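MaoC domain protein dehydratase (Chloroflexus aurantiacus, PDB 4E3E) catalyses the reversible dehydration of beta-methylmalyl-CoA to mesaconyl-CoA in the glyoxylate assimilation cycle, which regenerates acetyl-CoA and yields pyruvate. Local coordinates at residues A34-L39 with R223-T228; D64-F69 with H252-A257. All blocks are in the same frame, centred on the assembly; numbering follows the deposited sequence.

Contact 1 of 2, residues A34-L39 with R223-T228; sequences ALYTSL and RLYQNT
Leu35 and Tyr36 meet Leu224 and Tyr225 where helix 30-40 packs on the C-terminal end of helix 215-224, beside the long helix 65-80 of the hot-dog fold. The apolar half pairs the two leucines obliquely, Leu35 CD1 lying 3.8 Å from Leu224 CD1. The CD2 branch of Leu224 comes up to Leu35 CB at 4.2 Å, so both methyls of Leu224 face helix 30-40. In the second half the tyrosine side chains cross at about a right angle. The phenol oxygen of Tyr225 arrives at the edge of the Tyr36 ring, near its plane, with Tyr225 OH 3.6 Å from Tyr36 CE1. The oxygen meets ring carbons here, so this is packing; the polar bond of Tyr225 OH goes to Tyr40 OH, that of Tyr36 OH to Ser255 OG. Tyr36 points CG opposite its backbone N (chi1 -171°), which sends the ring toward Leu66, Leu67 and Asp64, the last a substrate-binding residue by similarity. A Schellman motif, with Gln226 at positive phi, closes the last turn next to Tyr225, and Gln226 NE2 hydrogen-bonds Ser42 O and Ser48 OG of the second subunit. On helix 30-40, Ser38 OG donates to Leu35 O at 2.7 Å, tilted 23° from the carbonyl plane.

Contact 2 of 2, residues D64-F69 with H252-A257; sequences DSLLVF and HIISLA
Ile254 and Ser255, neighbours on helix 250-265, both press against Leu66 in the first turn of helix 65-80. The contact joins the two long helices of the chain, a pairing consistent with a double hot-dog fold. Ile254 comes first and brings its short branch: CG2, anti to the backbone N, projects toward the partner helix and meets Leu66 CD1 at 3.9 Å. The same Ile254 CG2 methyl lies 4.1 Å from Leu66 CD2, so it touches both branches of the leucine, and the two side chains cross at about a right angle. Beyond this pair Ile254 also packs on Leu340 and Phe342 of strand 338-349, which ties the helix contact to the sheet. Ser255 follows; Ser255 CA lies 6.7 Å from Leu66 CA, the closest CA pair of the two segments. Ser255 OG sits beside the root of the leucine, 3.7 Å from Leu66 CB, and keeps nearly the same distance from CD1. The hydroxyl is not left to hydrocarbon alone, since it hydrogen-bonds His70 NE2, one turn further along helix 65-80, with Tyr36 as second partner. Leu66 is itself set by the helix start: Asp64 is the N-cap, Asp64 OD2 accepting from Leu66 N at 2.8 Å through the anti lone pair, with a somewhat bent N-H...O angle of 148°. Asp64 and Ser65 belong to a substrate-binding stretch inferred from related proteins. The leucine therefore forms an apolar flank to the buried Ser255 hydroxyl, whose two polar partners satisfy it, while the capping bond fixes the backbone from which that flank extends, close to the probable binding site.

In the fold
The two contacts lie with their centres 10 Å apart, contact 2 about 5 Å and contact 1 about 14 Å from the centre of the chain. Contact 1 joins helices 30-40 and 215-224, contact 2 helices 65-80 and 250-265, the last resting through Ile254 on strand 338-349 of the antiparallel sheet. Their segments alternate in sequence, 34-39, 64-69, 223-228 and 252-257, so each contact spans more than 180 residues. They touch directly: Tyr36 OH and Ser255 OG are 2.6 Å apart, a probable hydrogen bond, and Tyr225 CE1 packs 3.8 Å from Leu67 CD1. Contact 1 borders two other copies in the assembly, while contact 2 includes Asp64 and Ser65 of the substrate site assigned by similarity.

Contact 1 of 2, residues A34-L39 with R223-T228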
loop_
_atom_site.group_PDB
_atom_site.type_symbol
_atom_site.label_atom_id
_atom_site.label_comp_id
_atom_site.label_asym_id
_atom_site.label_seq_id
_atom_site.Cartn_x
_atom_site.Cartn_y
_atom_site.Cartn_z
ATOM N N ALA A 34 -7.966 2.939 -1.285
ATOM C CA ALA A 34 -7.490 2.348 -0.050
ATOM C C ALA A 34 -6.049 2.773 0.232
ATOM O O ALA A 34 -5.709 3.063 1.377
ATOM C CB ALA A 34 -7.607 0.823 -0.088
ATOM N N LEU A 35 -5.215 2.823 -0.815
ATOM C CA LEU A 35 -3.845 3.268 -0.665
ATOM C C LEU A 35 -3.756 4.702 -0.140
ATOM O O LEU A 35 -2.952 4.993 0.762
ATOM C CB LEU A 35 -3.092 3.147 -2.000
ATOM C CG LEU A 35 -2.289 1.862 -2.167
ATOM C CD1 LEU A 35 -1.868 1.749 -3.612
ATOM C CD2 LEU A 35 -1.056 1.852 -1.269
ATOM N N TYR A 36 -4.551 5.590 -0.729
ATOM C CA TYR A 36 -4.623 7.001 -0.315
ATOM C C TYR A 36 -5.037 7.101 1.169
ATOM O O TYR A 36 -4.415 7.824 1.956
ATOM C CB TYR A 36 -5.597 7.781 -1.232
ATOM C CG TYR A 36 -5.549 9.279 -0.994
ATOM C CD1 TYR A 36 -4.553 10.062 -1.588
ATOM C CD2 TYR A 36 -6.464 9.907 -0.132
ATOM C CE1 TYR A 36 -4.488 11.435 -1.358
ATOM C CE2 TYR A 36 -6.403 11.280 0.115
ATOM C CZ TYR A 36 -5.404 12.037 -0.495
ATOM O OH TYR A 36 -5.302 13.387 -0.264
ATOM N N THR A 37 -6.070 6.352 1.562
ATOM C CA THR A 37 -6.431 6.257 2.990
ATOM C C THR A 37 -5.233 5.815 3.863
ATOM O O THR A 37 -5.000 6.384 4.930
ATOM C CB THR A 37 -7.600 5.325 3.206
ATOM O OG1 THR A 37 -8.693 5.814 2.427
ATOM C CG2 THR A 37 -8.002 5.248 4.696
ATOM N N SER A 38 -4.477 4.819 3.397
ATOM C CA SER A 38 -3.414 4.203 4.193
ATOM C C SER A 38 -2.193 5.108 4.279
ATOM O O SER A 38 -1.301 4.914 5.116
ATOM C CB SER A 38 -3.022 2.839 3.587
ATOM O OG SER A 38 -2.231 2.971 2.392
ATOM N N LEU A 39 -2.137 6.086 3.388
ATOM C CA LEU A 39 -0.985 6.968 3.322
ATOM C C LEU A 39 -1.246 8.277 4.083
ATOM O O LEU A 39 -0.308 8.875 4.629
ATOM C CB LEU A 39 -0.611 7.225 1.858
ATOM C CG LEU A 39 0.029 6.043 1.114
ATOM C CD1 LEU A 39 -0.105 6.320 -0.386
ATOM C CD2 LEU A 39 1.496 5.923 1.539
ATOM N N ARG A 223 4.597 7.497 -6.358
ATOM C CA ARG A 223 4.426 6.450 -7.391
ATOM C C ARG A 223 2.967 6.190 -7.714
ATOM O O ARG A 223 2.616 5.899 -8.879
ATOM C CB ARG A 223 5.124 5.145 -6.986
ATOM C CG ARG A 223 6.640 5.191 -7.171
ATOM C CD ARG A 223 7.328 4.044 -6.444
ATOM N NE ARG A 223 8.681 3.856 -6.938
ATOM C CZ ARG A 223 9.699 3.372 -6.233
ATOM N NH1 ARG A 223 9.540 3.012 -4.959
ATOM N NH2 ARG A 223 10.891 3.252 -6.814
ATOM N N LEU A 224 2.108 6.294 -6.700
ATOM C CA LEU A 224 0.663 6.122 -6.920
ATOM C C LEU A 224 0.192 7.178 -7.927
ATOM O O LEU A 224 -0.673 6.912 -8.776
ATOM C CB LEU A 224 -0.117 6.237 -5.601
ATOM C CG LEU A 224 -1.645 6.090 -5.690
ATOM C CD1 LEU A 224 -2.033 4.668 -6.083
ATOM C CD2 LEU A 224 -2.321 6.481 -4.383
ATOM N N TYR A 225 0.795 8.367 -7.831
ATOM C CA TYR A 225 0.475 9.491 -8.709
ATOM C C TYR A 225 1.189 9.386 -10.060
ATOM O O TYR A 225 0.931 10.204 -10.961
ATOM C CB TYR A 225 0.815 10.839 -8.029
ATOM C CG TYR A 225 0.252 10.955 -6.616
ATOM C CD1 TYR A 225 -1.020 10.422 -6.294
ATOM C CD2 TYR A 225 0.976 11.590 -5.619
ATOM C CE1 TYR A 225 -1.525 10.504 -5.000
ATOM C CE2 TYR A 225 0.481 11.697 -4.323
ATOM C CZ TYR A 225 -0.755 11.152 -4.022
ATOM O OH TYR A 225 -1.222 11.256 -2.754
ATOM N N GLN A 226 2.068 8.382 -10.201
ATOM C CA GLN A 226 2.914 8.225 -11.406
ATOM C C GLN A 226 3.653 9.562 -11.688
ATOM O O GLN A 226 3.776 10.041 -12.821
ATOM C CB GLN A 226 2.080 7.676 -12.573
ATOM C CG GLN A 226 1.691 6.200 -12.360
ATOM C CD GLN A 226 0.550 5.791 -13.266
ATOM O OE1 GLN A 226 -0.446 6.496 -13.346
ATOM N NE2 GLN A 226 0.703 4.664 -13.982
ATOM N N ASN A 227 4.105 10.161 -10.594
ATOM C CA ASN A 227 4.859 11.413 -10.590
ATOM C C ASN A 227 6.321 10.989 -10.555
ATOM O O ASN A 227 6.729 10.235 -9.680
ATOM C CB ASN A 227 4.445 12.252 -9.358
ATOM C CG ASN A 227 5.331 13.490 -9.113
ATOM O OD1 ASN A 227 6.495 13.542 -9.491
ATOM N ND2 ASN A 227 4.756 14.498 -8.452
ATOM N N THR A 228 7.100 11.443 -11.531
ATOM C CA THR A 228 8.455 10.924 -11.718
ATOM C C THR A 228 9.580 11.847 -11.286
ATOM O O THR A 228 10.724 11.522 -11.581
ATOM C CB THR A 228 8.752 10.633 -13.195
ATOM O OG1 THR A 228 8.635 11.857 -13.940
ATOM C CG2 THR A 228 7.768 9.597 -13.769
#

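Contact 2 of 2, residues D64-F69 with H252-A257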
loop_
_atom_site.group_PDB
_atom_site.type_symbol
_atom_site.label_atom_id
_atom_site.label_comp_id
_atom_site.label_asym_id
_atom_site.label_seq_id
_atom_site.Cartn_x
_atom_site.Cartn_y
_atom_site.Cartn_z
ATOM N N ASP A 64 -11.324 11.161 -3.391
ATOM C CA ASP A 64 -10.881 12.356 -2.721
ATOM C C ASP A 64 -10.390 13.397 -3.749
ATOM O O ASP A 64 -9.573 13.077 -4.628
ATOM C CB ASP A 64 -9.711 12.008 -1.779
ATOM C CG ASP A 64 -9.383 13.134 -0.801
ATOM O OD1 ASP A 64 -9.525 12.912 0.423
ATOM O OD2 ASP A 64 -8.973 14.238 -1.251
ATOM N N SER A 65 -10.852 14.641 -3.610
ATOM C CA SER A 65 -10.464 15.737 -4.506
ATOM C C SER A 65 -8.953 15.871 -4.617
ATOM O O SER A 65 -8.430 16.162 -5.695
ATOM C CB SER A 65 -11.041 17.075 -4.025
ATOM O OG SER A 65 -12.386 17.209 -4.431
ATOM N N LEU A 66 -8.244 15.677 -3.510
ATOM C CA LEU A 66 -6.787 15.786 -3.568
ATOM C C LEU A 66 -6.112 14.593 -4.254
ATOM O O LEU A 66 -5.052 14.755 -4.876
ATOM C CB LEU A 66 -6.201 16.010 -2.180
ATOM C CG LEU A 66 -6.567 17.331 -1.547
ATOM C CD1 LEU A 66 -5.821 17.402 -0.223
ATOM C CD2 LEU A 66 -6.156 18.493 -2.451
ATOM N N LEU A 67 -6.710 13.404 -4.140
ATOM C CA LEU A 67 -6.238 12.253 -4.925
ATOM C C LEU A 67 -6.385 12.558 -6.431
ATOM O O LEU A 67 -5.440 12.329 -7.208
ATOM C CB LEU A 67 -6.957 10.951 -4.533
ATOM C CG LEU A 67 -6.606 9.652 -5.288
ATOM C CD1 LEU A 67 -5.092 9.386 -5.331
ATOM C CD2 LEU A 67 -7.363 8.465 -4.672
ATOM N N VAL A 68 -7.552 13.083 -6.826
ATOM C CA VAL A 68 -7.753 13.599 -8.184
ATOM C C VAL A 68 -6.667 14.628 -8.556
ATOM O O VAL A 68 -6.042 14.540 -9.629
ATOM C CB VAL A 68 -9.147 14.240 -8.368
ATOM C CG1 VAL A 68 -9.247 14.938 -9.730
ATOM C CG2 VAL A 68 -10.255 13.191 -8.236
ATOM N N PHE A 69 -6.446 15.598 -7.676
ATOM C CA PHE A 69 -5.428 16.619 -7.927
ATOM C C PHE A 69 -4.020 16.051 -8.181
ATOM O O PHE A 69 -3.393 16.400 -9.200
ATOM C CB PHE A 69 -5.440 17.675 -6.826
ATOM C CG PHE A 69 -4.367 18.709 -6.969
ATOM C CD1 PHE A 69 -4.563 19.834 -7.771
ATOM C CD2 PHE A 69 -3.163 18.555 -6.310
ATOM C CE1 PHE A 69 -3.571 20.791 -7.900
ATOM C CE2 PHE A 69 -2.164 19.514 -6.437
ATOM C CZ PHE A 69 -2.368 20.629 -7.240
ATOM N N HIS A 252 2.199 15.931 -1.157
ATOM C CA HIS A 252 2.109 15.011 -0.012
ATOM C C HIS A 252 1.826 15.804 1.244
ATOM O O HIS A 252 1.012 15.395 2.078
ATOM C CB HIS A 252 3.397 14.201 0.124
ATOM C CG HIS A 252 3.320 13.045 1.117
ATOM N ND1 HIS A 252 2.650 11.913 0.855
ATOM C CD2 HIS A 252 3.942 12.856 2.365
ATOM C CE1 HIS A 252 2.768 11.058 1.893
ATOM N NE2 HIS A 252 3.585 11.631 2.812
ATOM N N ILE A 253 2.468 16.961 1.378
ATOM C CA ILE A 253 2.220 17.846 2.527
ATOM C C ILE A 253 0.805 18.410 2.521
ATOM O O ILE A 253 0.159 18.501 3.572
ATOM C CB ILE A 253 3.272 18.974 2.601
ATOM C CG1 ILE A 253 4.675 18.358 2.524
ATOM C CG2 ILE A 253 3.096 19.825 3.856
ATOM C CD1 ILE A 253 4.944 17.278 3.562
ATOM N N ILE A 254 0.315 18.768 1.339
ATOM C CA ILE A 254 -1.064 19.238 1.207
ATOM C C ILE A 254 -2.026 18.158 1.718
ATOM O O ILE A 254 -2.976 18.437 2.479
ATOM C CB ILE A 254 -1.405 19.645 -0.246
ATOM C CG1 ILE A 254 -0.601 20.884 -0.672
ATOM C CG2 ILE A 254 -2.895 19.927 -0.393
ATOM C CD1 ILE A 254 -0.610 21.174 -2.164
ATOM N N SER A 255 -1.775 16.922 1.307
ATOM C CA SER A 255 -2.671 15.829 1.656
ATOM C C SER A 255 -2.632 15.465 3.148
ATOM O O SER A 255 -3.669 15.137 3.746
ATOM C CB SER A 255 -2.395 14.627 0.754
ATOM O OG SER A 255 -3.145 14.756 -0.452
ATOM N N LEU A 256 -1.454 15.543 3.755
ATOM C CA LEU A 256 -1.353 15.377 5.183
ATOM C C LEU A 256 -2.101 16.488 5.949
ATOM O O LEU A 256 -2.853 16.201 6.891
ATOM C CB LEU A 256 0.138 15.351 5.619
ATOM C CG LEU A 256 0.942 14.069 5.275
ATOM C CD1 LEU A 256 2.433 14.284 5.489
ATOM C CD2 LEU A 256 0.479 12.861 6.094
ATOM N N ALA A 257 -1.882 17.747 5.550
ATOM C CA ALA A 257 -2.534 18.890 6.190
ATOM C C ALA A 257 -4.045 18.745 6.134
ATOM O O ALA A 257 -4.742 18.978 7.137
ATOM C CB ALA A 257 -2.089 20.205 5.551
#